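Local structure of bucandin (1F94) at residues M1-S9 against C55-T63. The protein is a three-finger neurotoxin of krait venom that may enhance presynaptic release of acetylcholine, an activity not firmly established. Sequence-based numbering, arbitrary orientation.
Sequences MECYRCGVS and CCTTNLCNT
Asn62 grips the backbone of Tyr4 with both ends of its carboxamide. Asn62 OD1 accepts the N-H of Tyr4 N at 2.9 Å, in the carbonyl plane and on a lone pair, while Asn62 ND2 donates to Tyr4 O at 3.0 Å, the acceptor sitting 15° out of the Asn62 amide plane. CG of Asn62 lies between its own backbone N and carbonyl carbon (chi1 57°), which turns the amide to strand 2-7 much as a neighbouring strand would offer its peptide groups. The same ND2 also donates to Tyr25 O on strand 23-29, so this buried amide ties the N-terminal strand to the central sheet. Two residues back in both segments, Leu60 N gives a nearly straight bond to Glu2 O (2.8 Å, 167° at the hydrogen). The Leu60 side chain crosses that of Tyr4 at about a right angle; Leu60 CD2 sits 3.8 Å from the Tyr4 ring centroid, almost on the normal, a CH-pi contact over one face. Leu60 CB touches Tyr4 CE1 at 3.7 Å. At the chain start, Met1, extended through its first two torsions, lays SD against the backbone of Thr57 and Thr58. A type II turn, Thr58 to Cys61, and the Cys56-Cys61 disulfide shape the C-terminal loop, while the Cys3-Cys24 disulfide joins strands 2-7 and 23-29. A disulfide-closed C-terminal loop whose penultimate asparagine bonds to the first strand's backbone is characteristic of the three-finger toxin core.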
ATOM      1  N   MET A   1       5.299   4.757  12.601  1.00 25.14           N
ATOM      2  CA  MET A   1       4.691   3.618  11.890  1.00 22.19           C
ATOM      3  C   MET A   1       5.486   3.363  10.594  1.00 20.04           C
ATOM      4  O   MET A   1       6.013   4.314  10.021  1.00 20.64           O
ATOM      5  CB  MET A   1       3.253   4.023  11.556  1.00 25.60           C
ATOM      6  CG  MET A   1       2.420   2.965  10.923  1.00 28.65           C
ATOM      7  SD  MET A   1       0.689   3.325  10.754  1.00 27.02           S
ATOM      8  CE  MET A   1       0.600   3.799   9.049  1.00 35.38           C
ATOM      9  N   GLU A   2       5.475   2.101  10.183  1.00 19.42           N
ATOM     10  CA  GLU A   2       6.030   1.681   8.922  1.00 19.29           C
ATOM     11  C   GLU A   2       4.947   0.981   8.135  1.00 17.67           C
ATOM     12  O   GLU A   2       3.995   0.453   8.672  1.00 18.54           O
ATOM     13  CB  GLU A   2       7.200   0.690   9.114  1.00 21.68           C
ATOM     14  CG  GLU A   2       8.430   1.305   9.814  1.00 23.25           C
ATOM     15  CD  GLU A   2       9.511   0.223  10.068  1.00 30.98           C
ATOM     16  OE1 GLU A   2       9.165  -0.979  10.304  1.00 33.96           O
ATOM     17  OE2 GLU A   2      10.695   0.547  10.002  1.00 48.39           O
ATOM     18  N   CYS A   3       5.133   0.941   6.811  1.00 17.65           N
ATOM     19  CA  CYS A   3       4.350   0.153   5.915  1.00 17.16           C
ATOM     20  C   CYS A   3       5.282  -0.673   5.030  1.00 16.99           C
ATOM     21  O   CYS A   3       6.462  -0.377   4.908  1.00 17.71           O
ATOM     22  CB  CYS A   3       3.502   1.049   4.967  1.00 17.05           C
ATOM     23  SG  CYS A   3       2.343   2.120   5.835  1.00 17.61           S
ATOM     24  N   TYR A   4       4.724  -1.702   4.410  1.00 16.54           N
ATOM     25  CA  TYR A   4       5.452  -2.418   3.361  1.00 16.84           C
ATOM     26  C   TYR A   4       5.461  -1.611   2.087  1.00 16.22           C
ATOM     27  O   TYR A   4       4.566  -0.800   1.795  1.00 16.33           O
ATOM     28  CB  TYR A   4       4.855  -3.815   3.114  1.00 17.52           C
ATOM     29  CG  TYR A   4       5.065  -4.734   4.265  1.00 18.16           C
ATOM     30  CD1 TYR A   4       4.019  -5.201   5.073  1.00 18.18           C
ATOM     31  CD2 TYR A   4       6.368  -5.172   4.595  1.00 18.58           C
ATOM     32  CE1 TYR A   4       4.274  -6.057   6.120  1.00 19.62           C
ATOM     33  CE2 TYR A   4       6.638  -6.015   5.621  1.00 20.35           C
ATOM     34  CZ  TYR A   4       5.566  -6.464   6.415  1.00 19.37           C
ATOM     35  OH  TYR A   4       5.797  -7.297   7.456  1.00 22.25           O
ATOM     36  N   ARG A   5       6.498  -1.861   1.275  1.00 16.83           N
ATOM     37  CA  ARG A   5       6.619  -1.343  -0.064  1.00 16.97           C
ATOM     38  C   ARG A   5       7.271  -2.428  -0.933  1.00 16.77           C
ATOM     39  O   ARG A   5       7.863  -3.389  -0.416  1.00 17.42           O
ATOM     40  CB  ARG A   5       7.316  -0.004  -0.178  1.00 19.09           C
ATOM     41  CG  ARG A   5       8.776  -0.032   0.048  1.00 21.60           C
ATOM     42  CD  ARG A   5       9.495   1.286  -0.194  1.00 23.31           C
ATOM     43  NE  ARG A   5      10.937   1.047  -0.246  1.00 27.09           N
ATOM     44  CZ  ARG A   5      11.647   0.671  -1.324  1.00 26.75           C
ATOM     45  NH1 ARG A   5      11.134   0.486  -2.532  1.00 29.57           N
ATOM     46  NH2 ARG A   5      12.946   0.503  -1.149  1.00 31.91           N
ATOM     47  N   CYS A   6       7.179  -2.238  -2.236  1.00 17.14           N
ATOM     48  CA  CYS A   6       7.676  -3.199  -3.193  1.00 17.68           C
ATOM     49  C   CYS A   6       8.891  -2.685  -3.977  1.00 17.79           C
ATOM     50  O   CYS A   6       8.984  -1.546  -4.383  1.00 19.33           O
ATOM     51  CB  CYS A   6       6.568  -3.579  -4.198  1.00 18.56           C
ATOM     52  SG  CYS A   6       5.043  -4.188  -3.459  1.00 19.99           S
ATOM     53  N   GLY A   7       9.790  -3.620  -4.231  1.00 17.84           N
ATOM     54  CA  GLY A   7      10.919  -3.401  -5.119  1.00 18.21           C
ATOM     55  C   GLY A   7      11.166  -4.685  -5.901  1.00 17.36           C
ATOM     56  O   GLY A   7      10.408  -5.641  -5.855  1.00 18.23           O
ATOM     57  N   VAL A   8      12.285  -4.735  -6.603  1.00 18.49           N
ATOM     58  CA  VAL A   8      12.632  -5.937  -7.407  1.00 18.66           C
ATOM     59  C   VAL A   8      12.675  -7.163  -6.578  1.00 18.45           C
ATOM     60  O   VAL A   8      12.438  -8.247  -7.079  1.00 19.63           O
ATOM     61  CB  VAL A   8      13.992  -5.688  -8.155  1.00 20.63           C
ATOM     62  CG1 VAL A   8      15.146  -5.671  -7.216  1.00 20.16           C
ATOM     63  CG2 VAL A   8      14.100  -6.727  -9.223  1.00 22.20           C
ATOM     64  N   SER A   9      13.001  -7.039  -5.275  1.00 17.58           N
ATOM     65  CA  SER A   9      13.157  -8.195  -4.393  1.00 18.17           C
ATOM     66  C   SER A   9      11.853  -8.656  -3.776  1.00 17.77           C
ATOM     67  O   SER A   9      11.852  -9.695  -3.104  1.00 19.46           O
ATOM     68  CB  SER A   9      14.185  -7.940  -3.318  1.00 18.01           C
ATOM     69  OG  SER A   9      13.675  -6.969  -2.395  1.00 18.51           O
ATOM     70  N   CYS A  55      -6.963   0.237   2.216  1.00 19.02           N
ATOM     71  CA  CYS A  55      -6.344   1.158   3.147  1.00 19.51           C
ATOM     72  C   CYS A  55      -6.357   0.618   4.572  1.00 19.52           C
ATOM     73  O   CYS A  55      -7.350   0.043   4.992  1.00 22.35           O
ATOM     74  CB  CYS A  55      -7.153   2.517   3.125  1.00 22.10           C
ATOM     75  SG  CYS A  55      -7.279   3.232   1.476  1.00 22.84           S
ATOM     76  N   CYS A  56      -5.287   0.830   5.320  1.00 18.24           N
ATOM     77  CA  CYS A  56      -5.261   0.391   6.725  1.00 19.28           C
ATOM     78  C   CYS A  56      -4.398   1.324   7.493  1.00 18.96           C
ATOM     79  O   CYS A  56      -3.579   2.082   6.912  1.00 21.04           O
ATOM     80  CB  CYS A  56      -4.849  -1.075   6.847  1.00 20.29           C
ATOM     81  SG  CYS A  56      -3.236  -1.493   6.151  1.00 20.23           S
ATOM     82  N   THR A  57      -4.500   1.382   8.830  1.00 18.92           N
ATOM     83  CA  THR A  57      -3.881   2.428   9.638  1.00 20.11           C
ATOM     84  C   THR A  57      -2.989   1.940  10.767  1.00 21.45           C
ATOM     85  O   THR A  57      -2.716   2.705  11.700  1.00 23.33           O
ATOM     86  CB  THR A  57      -4.946   3.393  10.209  1.00 20.31           C
ATOM     87  OG1 THR A  57      -5.854   2.673  11.041  1.00 20.53           O
ATOM     88  CG2 THR A  57      -5.727   4.060   9.115  1.00 20.14           C
ATOM     89  N   THR A  58      -2.436   0.743  10.685  1.00 21.74           N
ATOM     90  CA  THR A  58      -1.504   0.277  11.696  1.00 21.74           C
ATOM     91  C   THR A  58      -0.228  -0.253  11.039  1.00 20.32           C
ATOM     92  O   THR A  58      -0.143  -0.585   9.898  1.00 19.98           O
ATOM     93  CB  THR A  58      -2.095  -0.757  12.650  1.00 26.15           C
ATOM     94  OG1 THR A  58      -2.520  -1.896  11.856  1.00 29.08           O
ATOM     95  CG2 THR A  58      -3.353  -0.288  13.339  1.00 35.44           C
ATOM     96  N   ASN A  59       0.807  -0.341  11.910  1.00 20.16           N
ATOM     97  CA  ASN A  59       2.135  -0.699  11.495  1.00 19.15           C
ATOM     98  C   ASN A  59       2.128  -1.998  10.675  1.00 19.42           C
ATOM     99  O   ASN A  59       1.630  -3.025  11.072  1.00 19.90           O
ATOM    100  CB  ASN A  59       2.991  -0.856  12.750  1.00 20.53           C
ATOM    101  CG  ASN A  59       4.456  -1.111  12.450  1.00 21.76           C
ATOM    102  OD1 ASN A  59       5.033  -2.162  12.715  1.00 26.96           O
ATOM    103  ND2 ASN A  59       5.046  -0.109  11.907  1.00 21.92           N
ATOM    104  N   LEU A  60       2.713  -1.937   9.489  1.00 19.24           N
ATOM    105  CA  LEU A  60       2.929  -3.060   8.597  1.00 19.16           C
ATOM    106  C   LEU A  60       1.647  -3.828   8.304  1.00 19.61           C
ATOM    107  O   LEU A  60       1.614  -5.043   8.142  1.00 22.75           O
ATOM    108  CB  LEU A  60       4.033  -3.982   9.164  1.00 20.92           C
ATOM    109  CG  LEU A  60       5.410  -3.324   9.282  1.00 20.08           C
ATOM    110  CD1 LEU A  60       6.427  -4.313   9.897  1.00 23.17           C
ATOM    111  CD2 LEU A  60       5.901  -2.848   7.940  1.00 20.18           C
ATOM    112  N   CYS A  61       0.547  -3.098   8.176  1.00 19.68           N
ATOM    113  CA  CYS A  61      -0.776  -3.688   7.999  1.00 19.84           C
ATOM    114  C   CYS A  61      -1.059  -4.119   6.561  1.00 19.26           C
ATOM    115  O   CYS A  61      -1.972  -4.900   6.315  1.00 21.29           O
ATOM    116  CB  CYS A  61      -1.872  -2.758   8.492  1.00 20.41           C
ATOM    117  SG  CYS A  61      -1.973  -1.128   7.709  1.00 19.82           S
ATOM    118  N   ASN A  62      -0.306  -3.588   5.581  1.00 18.87           N
ATOM    119  CA  ASN A  62      -0.549  -3.837   4.169  1.00 18.23           C
ATOM    120  C   ASN A  62       0.205  -5.088   3.713  1.00 19.84           C
ATOM    121  O   ASN A  62       1.128  -5.071   2.874  1.00 21.52           O
ATOM    122  CB  ASN A  62      -0.210  -2.635   3.317  1.00 17.86           C
ATOM    123  CG  ASN A  62       1.210  -2.141   3.455  1.00 16.38           C
ATOM    124  OD1 ASN A  62       1.906  -2.385   4.441  1.00 17.18           O
ATOM    125  ND2 ASN A  62       1.647  -1.377   2.438  1.00 16.73           N
ATOM    126  N   THR A  63      -0.116  -6.257   4.268  1.00 22.62           N
ATOM    127  CA  THR A  63       0.425  -7.561   3.942  1.00 22.92           C
ATOM    128  C   THR A  63      -0.185  -8.209   2.684  1.00 28.88           C
ATOM    129  O   THR A  63       0.386  -9.142   2.111  1.00 34.17           O
ATOM    130  CB  THR A  63       0.180  -8.553   5.104  1.00 24.81           C
ATOM    131  OG1 THR A  63      -1.210  -8.544   5.529  1.00 25.81           O
ATOM    132  CG2 THR A  63       1.003  -8.089   6.286  1.00 28.96           C
ATOM    133  OXT THR A  63      -1.292  -7.789   2.298  1.00 33.85           O
TER